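Solute Binding Protein, BlMnBP1 in complex with mannotriose (PDB 6FUV) binds beta-mannotriose and probably delivers manno-oligosaccharides to an ABC transporter as its extracellular solute-binding protein. Local coordinates at residues 192-197 with 298-303; 286-291 with 355-360; 211-216 with 414-419; 70-75 with 86-91. One frame throughout, in Å; residues are numbered along the deposited sequence.

Contact 1 of 4, residues 192-197 with 298-303; sequences GGNATG and YATLAG. With BMA (beta-D-mannopyranose), chain B.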
loop_
_atom_site.group_PDB
_atom_site.type_symbol
_atom_site.label_atom_id
_atom_site.label_comp_id
_atom_site.label_asym_id
_atom_site.label_seq_id
_atom_site.Cartn_x
_atom_site.Cartn_y
_atom_site.Cartn_z
ATOM N N GLY A 192 6.268 -3.675 -10.486
ATOM C CA GLY A 192 7.410 -2.860 -10.829
ATOM C C GLY A 192 8.718 -3.425 -10.274
ATOM O O GLY A 192 9.247 -4.430 -10.751
ATOM N N GLY A 193 9.229 -2.792 -9.237
ATOM C CA GLY A 193 10.467 -3.237 -8.651
ATOM C C GLY A 193 10.464 -4.693 -8.251
ATOM O O GLY A 193 11.443 -5.386 -8.479
ATOM N N ASN A 194 9.400 -5.146 -7.595
ATOM C CA ASN A 194 9.366 -6.538 -7.161
ATOM C C ASN A 194 9.583 -7.481 -8.344
ATOM O O ASN A 194 10.341 -8.460 -8.246
ATOM C CB ASN A 194 8.033 -6.846 -6.492
ATOM C CG ASN A 194 7.879 -6.211 -5.145
ATOM O OD1 ASN A 194 7.721 -5.009 -5.008
ATOM N ND2 ASN A 194 7.825 -7.045 -4.131
ATOM N N ALA A 195 8.913 -7.216 -9.464
ATOM C CA ALA A 195 8.846 -8.133 -10.583
ATOM C C ALA A 195 9.997 -7.956 -11.549
ATOM O O ALA A 195 10.244 -8.848 -12.367
ATOM C CB ALA A 195 7.547 -7.927 -11.347
ATOM N N THR A 196 10.720 -6.840 -11.479
ATOM C CA THR A 196 11.746 -6.564 -12.475
ATOM C C THR A 196 13.077 -6.198 -11.871
ATOM O O THR A 196 14.053 -6.182 -12.599
ATOM C CB THR A 196 11.370 -5.395 -13.421
ATOM O OG1 THR A 196 11.496 -4.155 -12.692
ATOM C CG2 THR A 196 9.993 -5.519 -13.979
ATOM N N GLY A 197 13.137 -5.845 -10.594
ATOM C CA GLY A 197 14.344 -5.392 -9.947
ATOM C C GLY A 197 14.830 -4.059 -10.494
ATOM O O GLY A 197 15.968 -3.646 -10.248
ATOM N N TYR A 298 13.743 -8.600 -4.919
ATOM C CA TYR A 298 13.626 -7.158 -4.790
ATOM C C TYR A 298 12.250 -6.848 -4.251
ATOM O O TYR A 298 11.316 -7.609 -4.448
ATOM C CB TYR A 298 13.827 -6.429 -6.141
ATOM C CG TYR A 298 15.123 -6.661 -6.828
ATOM C CD1 TYR A 298 15.352 -7.812 -7.554
ATOM C CD2 TYR A 298 16.142 -5.712 -6.764
ATOM C CE1 TYR A 298 16.578 -8.028 -8.191
ATOM C CE2 TYR A 298 17.326 -5.912 -7.370
ATOM C CZ TYR A 298 17.551 -7.057 -8.097
ATOM O OH TYR A 298 18.765 -7.205 -8.659
ATOM N N ALA A 299 12.142 -5.736 -3.551
ATOM C CA ALA A 299 10.862 -5.212 -3.107
ATOM C C ALA A 299 10.800 -3.703 -3.314
ATOM O O ALA A 299 11.675 -2.953 -2.890
ATOM C CB ALA A 299 10.643 -5.535 -1.638
ATOM N N THR A 300 9.746 -3.249 -3.954
ATOM C CA THR A 300 9.533 -1.819 -4.080
ATOM C C THR A 300 9.279 -1.245 -2.700
ATOM O O THR A 300 8.487 -1.782 -1.920
ATOM C CB THR A 300 8.358 -1.509 -5.006
ATOM O OG1 THR A 300 8.609 -2.112 -6.274
ATOM C CG2 THR A 300 8.251 -0.031 -5.205
ATOM N N LEU A 301 9.966 -0.158 -2.393
ATOM C CA LEU A 301 9.678 0.649 -1.217
ATOM C C LEU A 301 8.802 1.817 -1.656
ATOM O O LEU A 301 9.202 2.631 -2.499
ATOM C CB LEU A 301 10.958 1.141 -0.560
ATOM C CG LEU A 301 10.877 2.055 0.640
ATOM C CD1 LEU A 301 10.024 1.459 1.704
ATOM C CD2 LEU A 301 12.325 2.368 1.101
ATOM N N ALA A 302 7.599 1.877 -1.103
ATOM C CA ALA A 302 6.671 2.949 -1.431
ATOM C C ALA A 302 5.856 3.252 -0.189
ATOM O O ALA A 302 5.778 2.460 0.752
ATOM C CB ALA A 302 5.766 2.618 -2.622
ATOM N N GLY A 303 5.276 4.430 -0.162
ATOM C CA GLY A 303 4.530 4.822 1.015
ATOM C C GLY A 303 3.278 3.991 1.262
ATOM O O GLY A 303 2.643 3.446 0.347
HETATM C C1 BMA B . -2.582 0.392 1.591
HETATM C C2 BMA B . -1.111 0.049 1.440
HETATM C C3 BMA B . -0.350 1.150 0.680
HETATM C C4 BMA B . -1.157 1.501 -0.612
HETATM C C5 BMA B . -2.585 1.837 -0.256
HETATM C C6 BMA B . -3.419 2.229 -1.466
HETATM O O2 BMA B . -1.028 -1.177 0.680
HETATM O O3 BMA B . 1.023 0.825 0.353
HETATM O O4 BMA B . -0.601 2.588 -1.261
HETATM O O5 BMA B . -3.166 0.693 0.343
HETATM O O6 BMA B . -3.591 1.097 -2.284
HETATM O O HOH W 1 6.507 -2.906 -7.607
HETATM O O HOH W 2 7.254 -4.061 -2.208
HETATM O O HOH W 3 11.760 -10.086 -6.229
HETATM O O HOH W 4 9.720 -9.893 -4.313
#

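Contact 2 of 4, residues 286-291 with 355-360; sequences YMPFPI and EHFKDV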
loop_
_atom_site.group_PDB
_atom_site.type_symbol
_atom_site.label_atom_id
_atom_site.label_comp_id
_atom_site.label_asym_id
_atom_site.label_seq_id
_atom_site.Cartn_x
_atom_site.Cartn_y
_atom_site.Cartn_z
ATOM N N TYR A 286 5.975 -13.090 7.234
ATOM C CA TYR A 286 5.943 -12.251 6.045
ATOM C C TYR A 286 7.091 -12.643 5.143
ATOM O O TYR A 286 8.226 -12.603 5.571
ATOM C CB TYR A 286 6.044 -10.788 6.469
ATOM C CG TYR A 286 5.945 -9.778 5.349
ATOM C CD1 TYR A 286 4.881 -9.772 4.494
ATOM C CD2 TYR A 286 6.928 -8.833 5.169
ATOM C CE1 TYR A 286 4.790 -8.835 3.494
ATOM C CE2 TYR A 286 6.876 -7.922 4.177
ATOM C CZ TYR A 286 5.797 -7.903 3.344
ATOM O OH TYR A 286 5.762 -6.990 2.330
ATOM N N MET A 287 6.783 -13.021 3.917
ATOM C CA MET A 287 7.784 -13.390 2.938
ATOM C C MET A 287 7.780 -12.486 1.711
ATOM O O MET A 287 6.756 -11.895 1.341
ATOM C CB MET A 287 7.608 -14.841 2.469
ATOM C CG MET A 287 6.291 -15.230 2.042
ATOM S SD MET A 287 6.252 -16.886 1.284
ATOM C CE MET A 287 6.771 -16.405 -0.300
ATOM N N PRO A 288 8.928 -12.410 1.043
ATOM C CA PRO A 288 8.983 -11.697 -0.237
ATOM C C PRO A 288 8.053 -12.357 -1.236
ATOM O O PRO A 288 7.809 -13.557 -1.185
ATOM C CB PRO A 288 10.442 -11.831 -0.654
ATOM C CG PRO A 288 11.143 -11.926 0.674
ATOM C CD PRO A 288 10.268 -12.796 1.498
ATOM N N PHE A 289 7.463 -11.542 -2.088
ATOM C CA PHE A 289 6.664 -12.091 -3.146
ATOM C C PHE A 289 7.578 -13.002 -3.961
ATOM O O PHE A 289 8.727 -12.636 -4.252
ATOM C CB PHE A 289 6.023 -10.970 -3.986
ATOM C CG PHE A 289 5.122 -11.493 -5.081
ATOM C CD1 PHE A 289 3.802 -11.739 -4.851
ATOM C CD2 PHE A 289 5.587 -11.731 -6.311
ATOM C CE1 PHE A 289 3.005 -12.214 -5.797
ATOM C CE2 PHE A 289 4.757 -12.263 -7.272
ATOM C CZ PHE A 289 3.490 -12.475 -6.998
ATOM N N PRO A 290 7.114 -14.190 -4.340
ATOM C CA PRO A 290 8.028 -15.172 -4.943
ATOM C C PRO A 290 8.364 -14.909 -6.409
ATOM O O PRO A 290 7.986 -15.655 -7.384
ATOM C CB PRO A 290 7.256 -16.467 -4.747
ATOM C CG PRO A 290 5.846 -16.063 -4.890
ATOM C CD PRO A 290 5.721 -14.673 -4.341
ATOM N N ILE A 291 9.138 -13.846 -6.629
ATOM C CA ILE A 291 9.775 -13.630 -7.921
ATOM C C ILE A 291 11.255 -13.441 -7.658
ATOM O O ILE A 291 11.634 -12.746 -6.712
ATOM C CB ILE A 291 9.198 -12.419 -8.679
ATOM C CG1 ILE A 291 7.842 -12.749 -9.296
ATOM C CG2 ILE A 291 10.127 -11.967 -9.732
ATOM C CD1 ILE A 291 7.310 -11.649 -10.308
ATOM N N GLU A 355 12.136 -9.879 8.862
ATOM C CA GLU A 355 13.225 -10.794 9.213
ATOM C C GLU A 355 13.483 -11.869 8.158
ATOM O O GLU A 355 14.513 -12.542 8.217
ATOM C CB GLU A 355 12.951 -11.460 10.561
ATOM C CG GLU A 355 12.168 -12.735 10.512
ATOM C CD GLU A 355 11.910 -13.291 11.936
ATOM O OE1 GLU A 355 12.605 -12.830 12.881
ATOM O OE2 GLU A 355 11.025 -14.178 12.091
ATOM N N HIS A 356 12.615 -12.020 7.163
ATOM C CA HIS A 356 12.905 -12.873 6.016
ATOM C C HIS A 356 13.377 -12.086 4.800
ATOM O O HIS A 356 13.397 -12.618 3.704
ATOM C CB HIS A 356 11.673 -13.685 5.661
ATOM C CG HIS A 356 11.189 -14.542 6.767
ATOM N ND1 HIS A 356 11.940 -15.563 7.287
ATOM C CD2 HIS A 356 10.028 -14.536 7.447
ATOM C CE1 HIS A 356 11.264 -16.156 8.251
ATOM N NE2 HIS A 356 10.092 -15.563 8.354
ATOM N N PHE A 357 13.748 -10.831 4.967
ATOM C CA PHE A 357 14.120 -9.938 3.879
ATOM C C PHE A 357 15.609 -9.612 3.891
ATOM O O PHE A 357 16.033 -8.683 3.204
ATOM C CB PHE A 357 13.290 -8.636 3.974
ATOM C CG PHE A 357 11.927 -8.736 3.364
ATOM C CD1 PHE A 357 10.995 -9.596 3.872
ATOM C CD2 PHE A 357 11.595 -7.999 2.253
ATOM C CE1 PHE A 357 9.751 -9.722 3.279
ATOM C CE2 PHE A 357 10.348 -8.120 1.658
ATOM C CZ PHE A 357 9.423 -8.961 2.176
ATOM N N LYS A 358 16.413 -10.338 4.658
ATOM C CA LYS A 358 17.804 -9.943 4.821
ATOM C C LYS A 358 18.552 -9.908 3.498
ATOM O O LYS A 358 19.436 -9.071 3.322
ATOM C CB LYS A 358 18.476 -10.899 5.785
ATOM C CG LYS A 358 17.897 -10.881 7.192
ATOM C CD LYS A 358 18.468 -12.041 8.054
ATOM C CE LYS A 358 18.155 -11.840 9.534
ATOM N NZ LYS A 358 16.682 -11.808 9.821
ATOM N N ASP A 359 18.187 -10.765 2.554
ATOM C CA ASP A 359 18.789 -10.768 1.232
ATOM C C ASP A 359 18.025 -9.961 0.188
ATOM O O ASP A 359 18.401 -10.015 -0.980
ATOM C CB ASP A 359 18.872 -12.204 0.702
ATOM C CG ASP A 359 19.835 -13.069 1.477
ATOM O OD1 ASP A 359 20.768 -12.501 2.053
ATOM O OD2 ASP A 359 19.649 -14.307 1.508
ATOM N N VAL A 360 16.958 -9.255 0.547
ATOM C CA VAL A 360 16.098 -8.590 -0.438
ATOM C C VAL A 360 16.530 -7.140 -0.596
ATOM O O VAL A 360 16.751 -6.422 0.375
ATOM C CB VAL A 360 14.608 -8.680 -0.046
ATOM C CG1 VAL A 360 13.756 -7.951 -1.019
ATOM C CG2 VAL A 360 14.180 -10.140 0.073
HETATM O O HOH W 5 9.831 -10.976 6.980
#

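Contact 3 of 4, residues 211-216 with 414-419; sequences TPFAKD and GEWDQK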
loop_
_atom_site.group_PDB
_atom_site.type_symbol
_atom_site.label_atom_id
_atom_site.label_comp_id
_atom_site.label_asym_id
_atom_site.label_seq_id
_atom_site.Cartn_x
_atom_site.Cartn_y
_atom_site.Cartn_z
ATOM N N THR A 211 3.469 -2.864 -24.400
ATOM C CA THR A 211 3.082 -4.181 -23.986
ATOM C C THR A 211 3.741 -4.556 -22.670
ATOM O O THR A 211 4.306 -5.660 -22.571
ATOM C CB THR A 211 3.485 -5.221 -25.044
ATOM O OG1 THR A 211 4.908 -5.248 -25.217
ATOM C CG2 THR A 211 2.820 -4.915 -26.345
ATOM N N PRO A 212 3.674 -3.693 -21.646
ATOM C CA PRO A 212 4.314 -4.023 -20.369
ATOM C C PRO A 212 3.767 -5.265 -19.711
ATOM O O PRO A 212 4.406 -5.765 -18.758
ATOM C CB PRO A 212 4.064 -2.780 -19.517
ATOM C CG PRO A 212 2.829 -2.190 -20.106
ATOM C CD PRO A 212 2.947 -2.427 -21.600
ATOM N N PHE A 213 2.608 -5.770 -20.152
ATOM C CA PHE A 213 1.978 -6.901 -19.484
ATOM C C PHE A 213 2.234 -8.213 -20.211
ATOM O O PHE A 213 1.837 -9.267 -19.717
ATOM C CB PHE A 213 0.465 -6.673 -19.322
ATOM C CG PHE A 213 0.136 -5.428 -18.555
ATOM C CD1 PHE A 213 0.319 -5.363 -17.178
ATOM C CD2 PHE A 213 -0.298 -4.323 -19.212
ATOM C CE1 PHE A 213 0.156 -4.217 -16.503
ATOM C CE2 PHE A 213 -0.569 -3.151 -18.507
ATOM C CZ PHE A 213 -0.349 -3.115 -17.139
ATOM N N ALA A 214 2.919 -8.180 -21.349
ATOM C CA ALA A 214 3.237 -9.411 -22.049
ATOM C C ALA A 214 4.295 -10.228 -21.294
ATOM O O ALA A 214 5.143 -9.702 -20.568
ATOM C CB ALA A 214 3.720 -9.084 -23.459
ATOM N N LYS A 215 4.223 -11.541 -21.466
ATOM C CA LYS A 215 5.232 -12.427 -20.918
ATOM C C LYS A 215 6.600 -12.033 -21.458
ATOM O O LYS A 215 6.749 -11.645 -22.611
ATOM C CB LYS A 215 4.897 -13.886 -21.261
ATOM C CG LYS A 215 5.911 -14.884 -20.679
ATOM C CD LYS A 215 5.449 -16.336 -20.820
ATOM C CE LYS A 215 5.302 -16.740 -22.264
ATOM N NZ LYS A 215 5.000 -18.185 -22.441
ATOM N N ASP A 216 7.598 -12.087 -20.598
ATOM C CA ASP A 216 8.989 -11.792 -20.952
ATOM C C ASP A 216 9.663 -13.127 -21.229
ATOM O O ASP A 216 10.010 -13.856 -20.304
ATOM C CB ASP A 216 9.683 -11.059 -19.809
ATOM C CG ASP A 216 11.154 -10.864 -20.037
ATOM O OD1 ASP A 216 11.710 -11.400 -21.031
ATOM O OD2 ASP A 216 11.754 -10.156 -19.200
ATOM N N GLY A 414 -2.913 -9.684 -22.924
ATOM C CA GLY A 414 -2.950 -9.066 -24.235
ATOM C C GLY A 414 -4.017 -7.996 -24.300
ATOM O O GLY A 414 -3.817 -6.930 -24.890
ATOM N N GLU A 415 -5.150 -8.244 -23.657
ATOM C CA GLU A 415 -6.204 -7.244 -23.652
ATOM C C GLU A 415 -5.774 -6.004 -22.885
ATOM O O GLU A 415 -6.035 -4.878 -23.339
ATOM C CB GLU A 415 -7.468 -7.850 -23.080
ATOM C CG GLU A 415 -8.174 -8.781 -24.073
ATOM C CD GLU A 415 -9.243 -9.625 -23.462
ATOM O OE1 GLU A 415 -9.655 -9.350 -22.333
ATOM O OE2 GLU A 415 -9.674 -10.596 -24.128
ATOM N N TRP A 416 -5.067 -6.190 -21.750
ATOM C CA TRP A 416 -4.503 -5.043 -21.054
ATOM C C TRP A 416 -3.515 -4.327 -21.966
ATOM O O TRP A 416 -3.520 -3.094 -22.044
ATOM C CB TRP A 416 -3.824 -5.466 -19.761
ATOM C CG TRP A 416 -4.665 -5.990 -18.674
ATOM C CD1 TRP A 416 -5.903 -6.508 -18.766
ATOM C CD2 TRP A 416 -4.330 -6.000 -17.283
ATOM N NE1 TRP A 416 -6.353 -6.876 -17.536
ATOM C CE2 TRP A 416 -5.415 -6.544 -16.600
ATOM C CE3 TRP A 416 -3.227 -5.575 -16.546
ATOM C CZ2 TRP A 416 -5.436 -6.700 -15.210
ATOM C CZ3 TRP A 416 -3.246 -5.739 -15.133
ATOM C CH2 TRP A 416 -4.321 -6.324 -14.509
ATOM N N ASP A 417 -2.685 -5.088 -22.691
ATOM C CA ASP A 417 -1.676 -4.458 -23.547
ATOM C C ASP A 417 -2.329 -3.609 -24.638
ATOM O O ASP A 417 -1.838 -2.528 -24.981
ATOM C CB ASP A 417 -0.757 -5.511 -24.186
ATOM C CG ASP A 417 0.388 -5.940 -23.273
ATOM O OD1 ASP A 417 0.642 -5.304 -22.205
ATOM O OD2 ASP A 417 1.027 -6.938 -23.615
ATOM N N GLN A 418 -3.413 -4.100 -25.232
ATOM C CA GLN A 418 -4.123 -3.282 -26.208
ATOM C C GLN A 418 -4.577 -1.966 -25.587
ATOM O O GLN A 418 -4.309 -0.892 -26.127
ATOM C CB GLN A 418 -5.301 -4.060 -26.791
ATOM C CG GLN A 418 -4.927 -4.846 -28.050
ATOM C CD GLN A 418 -5.766 -6.099 -28.256
ATOM O OE1 GLN A 418 -5.261 -7.104 -28.778
ATOM N NE2 GLN A 418 -7.048 -6.058 -27.839
ATOM N N LYS A 419 -5.229 -2.021 -24.430
ATOM C CA LYS A 419 -5.687 -0.787 -23.811
ATOM C C LYS A 419 -4.525 0.102 -23.383
ATOM O O LYS A 419 -4.621 1.333 -23.448
ATOM C CB LYS A 419 -6.577 -1.131 -22.640
ATOM C CG LYS A 419 -7.978 -1.567 -23.060
ATOM C CD LYS A 419 -8.706 -2.252 -21.907
ATOM C CE LYS A 419 -10.135 -2.613 -22.290
ATOM N NZ LYS A 419 -10.955 -2.840 -21.069
#

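Contact 4 of 4, residues 70-75 with 86-91; sequences SALTRL and MIPAVD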
loop_
_atom_site.group_PDB
_atom_site.type_symbol
_atom_site.label_atom_id
_atom_site.label_comp_id
_atom_site.label_asym_id
_atom_site.label_seq_id
_atom_site.Cartn_x
_atom_site.Cartn_y
_atom_site.Cartn_z
ATOM N N SER A 70 -14.738 6.494 -0.356
ATOM C CA SER A 70 -15.326 7.482 0.547
ATOM C C SER A 70 -14.504 8.752 0.521
ATOM O O SER A 70 -15.059 9.850 0.550
ATOM C CB SER A 70 -15.415 6.961 1.992
ATOM O OG SER A 70 -16.097 5.740 2.048
ATOM N N ALA A 71 -13.166 8.618 0.492
ATOM C CA ALA A 71 -12.287 9.796 0.539
ATOM C C ALA A 71 -12.470 10.640 -0.704
ATOM O O ALA A 71 -12.515 11.872 -0.620
ATOM C CB ALA A 71 -10.784 9.415 0.685
ATOM N N LEU A 72 -12.573 9.986 -1.863
ATOM C CA LEU A 72 -12.849 10.694 -3.108
ATOM C C LEU A 72 -14.168 11.450 -2.998
ATOM O O LEU A 72 -14.251 12.635 -3.300
ATOM C CB LEU A 72 -12.844 9.703 -4.276
ATOM C CG LEU A 72 -11.477 9.204 -4.691
ATOM C CD1 LEU A 72 -11.550 8.126 -5.785
ATOM C CD2 LEU A 72 -10.575 10.332 -5.228
ATOM N N THR A 73 -15.191 10.805 -2.459
ATOM C CA THR A 73 -16.464 11.479 -2.266
ATOM C C THR A 73 -16.303 12.642 -1.304
ATOM O O THR A 73 -16.873 13.710 -1.520
ATOM C CB THR A 73 -17.490 10.469 -1.752
ATOM O OG1 THR A 73 -17.683 9.457 -2.722
ATOM C CG2 THR A 73 -18.825 11.101 -1.477
ATOM N N ARG A 74 -15.506 12.470 -0.253
ATOM C CA ARG A 74 -15.316 13.546 0.718
ATOM C C ARG A 74 -14.632 14.752 0.084
ATOM O O ARG A 74 -14.935 15.892 0.425
ATOM C CB ARG A 74 -14.502 13.016 1.906
ATOM C CG ARG A 74 -14.387 13.955 3.039
ATOM C CD ARG A 74 -15.677 14.009 3.798
ATOM N NE ARG A 74 -15.724 12.930 4.759
ATOM C CZ ARG A 74 -15.448 13.062 6.040
ATOM N NH1 ARG A 74 -15.145 14.240 6.529
ATOM N NH2 ARG A 74 -15.529 12.018 6.835
ATOM N N LEU A 75 -13.727 14.520 -0.857
ATOM C CA LEU A 75 -13.045 15.623 -1.529
ATOM C C LEU A 75 -14.004 16.344 -2.478
ATOM O O LEU A 75 -13.958 17.568 -2.619
ATOM C CB LEU A 75 -11.832 15.096 -2.301
ATOM C CG LEU A 75 -10.668 14.500 -1.544
ATOM C CD1 LEU A 75 -9.671 13.908 -2.563
ATOM C CD2 LEU A 75 -9.967 15.478 -0.653
ATOM N N MET A 86 -6.169 10.584 4.616
ATOM C CA MET A 86 -5.263 9.793 3.798
ATOM C C MET A 86 -5.560 10.067 2.334
ATOM O O MET A 86 -6.674 9.839 1.865
ATOM C CB MET A 86 -5.424 8.307 4.088
ATOM C CG MET A 86 -5.112 7.932 5.502
ATOM S SD MET A 86 -3.531 8.564 6.083
ATOM C CE MET A 86 -3.503 7.635 7.688
ATOM N N ILE A 87 -4.559 10.551 1.614
ATOM C CA ILE A 87 -4.768 11.032 0.255
ATOM C C ILE A 87 -5.249 9.859 -0.588
ATOM O O ILE A 87 -4.572 8.835 -0.633
ATOM C CB ILE A 87 -3.491 11.651 -0.329
ATOM C CG1 ILE A 87 -3.080 12.845 0.475
ATOM C CG2 ILE A 87 -3.731 11.996 -1.786
ATOM C CD1 ILE A 87 -1.791 13.487 -0.017
ATOM N N PRO A 88 -6.390 9.960 -1.261
ATOM C CA PRO A 88 -6.859 8.852 -2.103
ATOM C C PRO A 88 -6.297 8.916 -3.506
ATOM O O PRO A 88 -5.299 9.584 -3.706
ATOM C CB PRO A 88 -8.383 9.026 -2.039
ATOM C CG PRO A 88 -8.588 10.541 -1.902
ATOM C CD PRO A 88 -7.404 11.018 -1.095
ATOM N N ALA A 89 -6.885 8.228 -4.475
ATOM C CA ALA A 89 -6.327 8.174 -5.823
ATOM C C ALA A 89 -6.639 9.487 -6.546
ATOM O O ALA A 89 -7.435 9.577 -7.475
ATOM C CB ALA A 89 -6.850 6.961 -6.580
ATOM N N VAL A 90 -5.955 10.515 -6.124
ATOM C CA VAL A 90 -5.895 11.808 -6.792
ATOM C C VAL A 90 -4.605 11.901 -7.604
ATOM O O VAL A 90 -3.533 11.520 -7.135
ATOM C CB VAL A 90 -5.993 12.941 -5.748
ATOM C CG1 VAL A 90 -5.377 14.187 -6.270
ATOM C CG2 VAL A 90 -7.464 13.138 -5.344
ATOM N N ASP A 91 -4.710 12.380 -8.838
ATOM C CA ASP A 91 -3.508 12.555 -9.648
ATOM C C ASP A 91 -2.596 13.614 -9.044
ATOM O O ASP A 91 -3.059 14.562 -8.427
ATOM C CB ASP A 91 -3.879 12.972 -11.062
ATOM C CG ASP A 91 -4.283 11.815 -11.899
ATOM O OD1 ASP A 91 -3.745 10.721 -11.634
ATOM O OD2 ASP A 91 -5.129 12.001 -12.797
#

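Contact 1 of 4, residues 192-197 with 298-303
Strand 298-309 of the larger sheet of this periplasmic-binding-protein fold passes close by the short helix 193-196, and Asn194 and Thr300 carry most of the polar contact between them. The amide N of Thr300 gives a nearly straight hydrogen bond (174°) to Asn194 OD1 at 2.9 Å, approaching from above the plane of the carboxamide. Asparagine suits the place because its other branch is also used: ND2 makes a weak bond to the carbonyl of Ser134. Water 2 donates to Asn194 OD1 and to Thr300 O, at 2.6 Å from the latter, so the strand is tied to the helix both directly and through solvent. Thr300 OG1 lies 3.1 Å from Gly193 N, just where a side chain on residue 193 would have to go, which explains the glycine.

The same strand leads on to the sugar site of this solute-binding protein: farther along it, Gly303 O accepts a hydrogen bond from O3 of a bound mannose. Closer to the helix, Gly197 CA sits over the face of the Tyr298 ring as a CH-pi contact, 3.5 Å from the centroid. Gly197 has positive phi, and a beta carbon would collide with Tyr298 CE1. Tyr298 CG stands anti to its carbonyl carbon (chi1 -58°), which sets the ring against Gly197, the first residue after the helix.

Contact 2 of 4, residues 286-291 with 355-360
Two aromatic rings, Tyr286 and Phe357, lie almost parallel, with planes 10° apart, yet are slid so far past each other that they scarcely overlap. They join strand 284-288, an outermost strand of the four-stranded sheet, to the irregular loop that leads into strand 361-364. The centroids are 5.0 Å apart, and the nearest atoms are Tyr286 CE2 and Phe357 CZ, separated by 3.4 Å. Tyrosine suits its place because the ring packs here while its hydroxyl is hydrogen-bonded to Thr133 OG1.

Pro288 covers a face of Phe357: its CG lies 3.8 Å from the ring centroid in a CH-pi contact, offset toward the rim. The same CG touches Val360 CG2 at 3.6 Å, so the compact proline ring fills the angle between two side chains of the loop. A type I turn from Phe357 to Val360 brings both of them to this side of the strand. An alanine in place of Phe357 would probably open a gap beside Tyr286 and leave Pro288 without the ring face it packs on.

The polar link is made by solvent. Water 5 donates to Tyr286 O at 2.7 Å and accepts from His356 N. The His356 ring, whose NE2 is hydrogen-bonded to Gln285 OE1, turns its edge to the same carbonyl, placing CD2 3.2 Å from Tyr286 O.

Contact 3 of 4, residues 211-216 with 414-419
A type I beta turn packs against a helix here: residues Thr211 to Ala214 lie on the C-terminal helix 409-426, where Asp417 and Trp416 receive them. The turn belongs to the loop between helices 201-205 and 223-236, so the contact fastens a mid-chain connection to the last helix of the protein.

Asp417 supplies the polar half. Its OD1 accepts a hydrogen bond from Phe213 N at 2.9 Å, using the syn lone pair, the one on the side of the other oxygen, with an angle of 149° at the hydrogen. The carboxylate group lies against the turn rather than pointing past it: OD2 comes within 3.3 Å of Thr211 CB and 3.4 Å of Ala214 CB. Aspartate fits because its short side chain, with CG anti to the carbonyl carbon (chi1 -84°), carries OD1 to the amide of Phe213 and lays OD2 against the side chains of Thr211 and Ala214. Pro212, with no amide hydrogen to offer, suits the second position of the turn, where its fixed phi favours the bend.

The apolar half is an edge-to-face pair. The benzo edge of Trp416 points at the face of Phe213, with planes at 82° and centroids 5.0 Å apart. Phenylalanine offers a broad flat face here, and Pro224 and Tyr228 of helix 223-236 also touch it. Trp416 is held in turn by an edge-to-face meeting with Tyr228 and by Ile395 and Ile398 of helix 393-404. The indole atom that leads the approach is CE3, 3.6 Å from Phe213 CD1.

Contact 4 of 4, residues 70-75 with 86-91
Pro88 lies against Ala71, Leu72 and Leu75 on one flank of helix 67-77, and every direct contact between the segments is apolar or van der Waals. Its CG is the meeting point: Ala71 CB and Leu75 CD1 each come within 3.6 Å of it. Leu75 reaches toward the proline ring tip to tip, whereas Leu72 slides past it in the opposite direction, bringing CD2 to 3.9 Å from Pro88 CG. Alanine suits the position facing the ring because its single methyl lets the proline come close to the helix, and Leu72, the next residue, and Leu75, one turn on, supply the longer side chains. Val90 extends the patch, its CG2 lying 3.6 Å from Leu75 CD1 and 4.2 Å from Leu72 CD2. A glycine in place of Pro88 would probably open a gap between Ala71 and Leu75 and set the loop backbone free to turn.

An inverse gamma turn centred on Ala89, closed by a 2.7 Å bond from Val90 N to Pro88 O, places Val90 beside the proline. Ahead of it, Met86 O accepts a hydrogen bond from Tyr67 OH, which ties the loop to the start of the helix. Further out, Ala71 and Leu75 also pack on Met85 of strand 84-86; helix 67-77 is the beta-alpha-beta crossover between the parallel strands 57-63 and 84-86, and the loop that leaves the second strand packs back on it.

From the N terminus, contact 4 closes first, a short loop of ten residues joining helix 67-77 to the exit of strand 84-86, and it is complete before the others begin. Contact 1 then opens at 192-197 and closes at 298-303, and contact 2 opens inside that span at 286-291 and closes beyond it at 355-360, so the two cross; they also touch, through Val360 and Ile291. Contact 3 opens at 211-216 and closes only on the C-terminal helix, enclosing contact 2 and crossing contact 1. Contacts 1 and 2 tie the larger sheet's region to the smaller one's, whereas contact 4 lies across the chain's centre from both.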